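Local atomic coordinates of antitoxin RnlB (Escherichia coli, PDB entry 6Y2P), a protein that acts as the labile antitoxin of a type II toxin-antitoxin system, inhibiting the endonuclease activity of its cognate toxin RnlA. Residues 46-51 with 66-71. Numbering follows the deposited sequence.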
loop_
_atom_site.group_PDB
_atom_site.type_symbol
_atom_site.label_atom_id
_atom_site.label_comp_id
_atom_site.label_asym_id
_atom_site.label_seq_id
_atom_site.Cartn_x
_atom_site.Cartn_y
_atom_site.Cartn_z
ATOM N N GLY C 46 -21.422 29.217 24.284
ATOM C CA GLY C 46 -22.256 28.634 23.246
ATOM C C GLY C 46 -21.442 27.647 22.433
ATOM O O GLY C 46 -20.482 27.069 22.930
ATOM N N GLU C 47 -21.812 27.504 21.162
ATOM C CA GLU C 47 -21.118 26.604 20.250
ATOM C C GLU C 47 -20.555 27.401 19.086
ATOM O O GLU C 47 -21.149 28.381 18.626
ATOM C CB GLU C 47 -22.023 25.496 19.692
ATOM C CG GLU C 47 -22.282 24.340 20.646
ATOM C CD GLU C 47 -22.784 23.089 19.930
ATOM O OE1 GLU C 47 -22.844 22.017 20.581
ATOM O OE2 GLU C 47 -23.113 23.175 18.722
ATOM N N ILE C 48 -19.406 26.934 18.607
ATOM C CA ILE C 48 -18.675 27.509 17.498
ATOM C C ILE C 48 -18.573 26.434 16.441
ATOM O O ILE C 48 -18.165 25.303 16.738
ATOM C CB ILE C 48 -17.277 27.979 17.940
ATOM C CG1 ILE C 48 -17.392 28.929 19.125
ATOM C CG2 ILE C 48 -16.525 28.658 16.807
ATOM C CD1 ILE C 48 -16.164 29.773 19.311
ATOM N N LEU C 49 -18.983 26.761 15.228
ATOM C CA LEU C 49 -18.761 25.903 14.075
ATOM C C LEU C 49 -17.490 26.328 13.338
ATOM O O LEU C 49 -17.310 27.511 13.038
ATOM C CB LEU C 49 -19.967 25.966 13.144
ATOM C CG LEU C 49 -19.757 25.288 11.794
ATOM C CD1 LEU C 49 -19.466 23.837 12.046
ATOM C CD2 LEU C 49 -21.010 25.488 10.913
ATOM N N PHE C 50 -16.628 25.362 13.037
ATOM C CA PHE C 50 -15.403 25.535 12.262
ATOM C C PHE C 50 -15.570 24.823 10.920
ATOM O O PHE C 50 -15.905 23.623 10.888
ATOM C CB PHE C 50 -14.186 24.916 12.972
ATOM C CG PHE C 50 -13.591 25.762 14.045
ATOM C CD1 PHE C 50 -14.065 25.682 15.345
ATOM C CD2 PHE C 50 -12.526 26.600 13.772
ATOM C CE1 PHE C 50 -13.507 26.446 16.348
ATOM C CE2 PHE C 50 -11.956 27.386 14.763
ATOM C CZ PHE C 50 -12.449 27.315 16.054
ATOM N N ASP C 51 -15.310 25.543 9.830
ATOM C CA ASP C 51 -15.178 24.949 8.497
ATOM C C ASP C 51 -13.691 24.790 8.153
ATOM O O ASP C 51 -12.982 25.781 7.967
ATOM C CB ASP C 51 -15.883 25.813 7.454
ATOM C CG ASP C 51 -15.662 25.318 6.035
ATOM O OD1 ASP C 51 -15.019 24.254 5.847
ATOM O OD2 ASP C 51 -16.163 25.967 5.107
ATOM N N LEU C 66 -17.126 23.126 18.449
ATOM C CA LEU C 66 -16.534 23.147 19.781
ATOM C C LEU C 66 -17.312 24.116 20.660
ATOM O O LEU C 66 -17.776 25.166 20.196
ATOM C CB LEU C 66 -15.059 23.553 19.757
ATOM C CG LEU C 66 -14.146 22.625 18.965
ATOM C CD1 LEU C 66 -13.923 23.209 17.606
ATOM C CD2 LEU C 66 -12.856 22.426 19.693
ATOM N N GLU C 67 -17.431 23.765 21.938
ATOM C CA GLU C 67 -18.075 24.625 22.917
ATOM C C GLU C 67 -17.146 25.754 23.347
ATOM O O GLU C 67 -15.915 25.616 23.342
ATOM C CB GLU C 67 -18.509 23.810 24.125
ATOM C CG GLU C 67 -19.748 22.990 23.845
ATOM C CD GLU C 67 -20.042 21.948 24.902
ATOM O OE1 GLU C 67 -20.005 22.276 26.117
ATOM O OE2 GLU C 67 -20.333 20.799 24.501
ATOM N N MET C 68 -17.747 26.879 23.735
ATOM C CA MET C 68 -17.001 28.004 24.269
ATOM C C MET C 68 -17.669 28.437 25.563
ATOM O O MET C 68 -18.850 28.803 25.561
ATOM C CB MET C 68 -16.938 29.167 23.270
ATOM C CG MET C 68 -16.056 30.314 23.761
ATOM S SD MET C 68 -15.844 31.721 22.636
ATOM C CE MET C 68 -17.454 31.856 21.913
ATOM N N LYS C 69 -16.910 28.414 26.659
ATOM C CA LYS C 69 -17.415 28.760 27.983
ATOM C C LYS C 69 -16.584 29.915 28.530
ATOM O O LYS C 69 -15.348 29.852 28.525
ATOM C CB LYS C 69 -17.386 27.557 28.940
ATOM N N TYR C 70 -17.274 30.990 28.928
ATOM C CA TYR C 70 -16.657 32.206 29.464
ATOM C C TYR C 70 -15.527 32.724 28.571
ATOM O O TYR C 70 -14.478 33.165 29.044
ATOM C CB TYR C 70 -16.160 31.970 30.890
ATOM C CG TYR C 70 -17.259 31.599 31.849
ATOM C CD1 TYR C 70 -18.526 32.153 31.724
ATOM C CD2 TYR C 70 -17.036 30.698 32.880
ATOM C CE1 TYR C 70 -19.543 31.827 32.606
ATOM C CE2 TYR C 70 -18.044 30.360 33.765
ATOM C CZ TYR C 70 -19.296 30.930 33.622
ATOM O OH TYR C 70 -20.306 30.601 34.493
ATOM N N GLY C 71 -15.758 32.706 27.261
ATOM C CA GLY C 71 -14.803 33.233 26.312
ATOM C C GLY C 71 -13.627 32.334 26.031
ATOM O O GLY C 71 -12.691 32.759 25.345
#
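Strand 46-51 and the 66-69 part of strand 63-69 run antiparallel with a marked twist, their axes 4.6 Å apart at closest and their directions 138° apart. Two hydrogen-bonded pairs, Gly46 with Met68 and Ile48 with Leu66, enclose the non-hydrogen-bonded pair Glu47 with Glu67. In the inner pair, Ile48 N donates to Leu66 O at 2.9 Å and Leu66 N to Ile48 O at 3.0 Å, each donor lying in the plane of the carbonyl it meets. At the outer pair Met68 N reaches Gly46 O at 2.9 Å from above the carbonyl plane, and Gly46 N returns a less securely placed bond to Met68 O. Gly46, lacking a CB, readily adopts its phi of 164°. The strands are neighbours in the five-stranded mixed sheet of RnlB: 13-19 flanks the first, 72-81 the second. Ile48, Phe50, Leu66 and Met68 share one buried face, joined by Ile73 and Leu26; beta-branched Ile48 favours the extended backbone, and Leu66 and Phe50 bring large apolar groups. Met68 leaves with CG anti to the backbone N, runs extended, then bends at chi3 (38°), so its flexible thioether brings CE within 3.6 Å of Ile48 CD1 as the two chains cross obliquely. Farther along, Leu66 CD1 approaches Phe50 CD1 (3.4 Å) and CE1 obliquely, the side chains crossing at about a right angle. On the reverse face the CG methylenes of Glu47 and Glu67 come nearest, in loose contact; Glu47 OE1 stays 4.8 Å from Glu67 OE2, and if both carboxylates are ionised they would repel, tolerably where Glu67 is exposed and Glu47 partly so.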